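Local coordinates for putative tryptophan halogenase (Xanthomonas campestris pv. campestris, PDB 6Y1W) that is a flavin-dependent halogenase that probably uses reduced FAD, oxygen and halide to halogenate aromatic substrates, at the interface of chains A and B. Residues are numbered along the deposited sequence; one frame, centred on the assembly and turned at random. Chains: chain A/B, Putative tryptophan halogenase.

The interface of chains A and B. Residues chain A 72, 359, 363; chain B 116.
A loop of chain B carrying B:Trp116 reaches into chain A between the helices 65-73 and 350-363, setting its indole against A:Leu72 of the first and its backbone against A:Gln363 of the second. A:Leu72 lies across one face of the indole. Its CD2 methyl stands 3.8 Å from the centroid of the five-membered ring, a CH-pi contact, with CG of B:Trp116 3.7 Å away. The other methyl, CD1, sits 3.9 Å above the ring plane, offset toward the rim. CB of A:Leu72 lies 4.0 Å from CE2 of B:Trp116. Three carbons of one leucine thus spread over both rings of the indole. CG1 of A:Val359 is a peripheral contact at most, 4.3 Å from CZ3 of B:Trp116. In B:Trp116, CG falls between the backbone N and the carbonyl carbon; this chi1 of 67° places the indole against A:Leu72, while the backbone directs the carbonyl to A:Gln363. The two-fold symmetry repeats the contact with the chains exchanged, although the crystal does not by itself establish a dimer in solution. The patch centre lies about 22 Å from A:Lys89, the predicted catalytic lysine, so a direct part in catalysis is unlikely. The polar link is nearly straight: the amide NE2 of A:Gln363 donates to the backbone O of B:Trp116 at 3.1 Å, with 171° at the hydrogen and the acceptor 6° out of the amide plane.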
# COMPACT_ATOMS: atom_id res chain seq x y z
N LEU A 72 20.24 -1.84 2.72
CA LEU A 72 20.04 -1.62 4.15
C LEU A 72 21.26 -2.08 4.93
O LEU A 72 21.66 -1.44 5.91
CB LEU A 72 18.80 -2.37 4.67
CG LEU A 72 17.49 -2.13 3.92
CD1 LEU A 72 16.37 -3.00 4.52
CD2 LEU A 72 17.12 -0.67 3.91
N VAL A 359 13.19 -8.19 8.08
CA VAL A 359 12.97 -6.75 8.02
C VAL A 359 11.77 -6.37 8.86
O VAL A 359 11.79 -5.38 9.60
CB VAL A 359 12.81 -6.29 6.56
CG1 VAL A 359 12.33 -4.80 6.50
CG2 VAL A 359 14.16 -6.41 5.85
N GLN A 363 11.77 -3.91 12.12
CA GLN A 363 10.89 -2.74 12.21
C GLN A 363 9.97 -2.79 13.43
O GLN A 363 9.39 -1.76 13.77
CB GLN A 363 10.06 -2.61 10.93
CG GLN A 363 10.93 -2.16 9.78
CD GLN A 363 10.20 -2.08 8.50
OE1 GLN A 363 9.30 -2.87 8.24
NE2 GLN A 363 10.61 -1.15 7.64
N TRP B 116 15.27 3.57 8.34
CA TRP B 116 14.46 2.55 7.64
C TRP B 116 13.77 1.61 8.63
O TRP B 116 12.70 1.05 8.32
CB TRP B 116 15.33 1.75 6.67
CG TRP B 116 16.40 0.86 7.25
CD1 TRP B 116 17.73 1.14 7.29
CD2 TRP B 116 16.26 -0.48 7.78
NE1 TRP B 116 18.43 0.08 7.80
CE2 TRP B 116 17.55 -0.92 8.12
CE3 TRP B 116 15.18 -1.34 7.96
CZ2 TRP B 116 17.79 -2.19 8.68
CZ3 TRP B 116 15.44 -2.62 8.53
CH2 TRP B 116 16.72 -3.00 8.89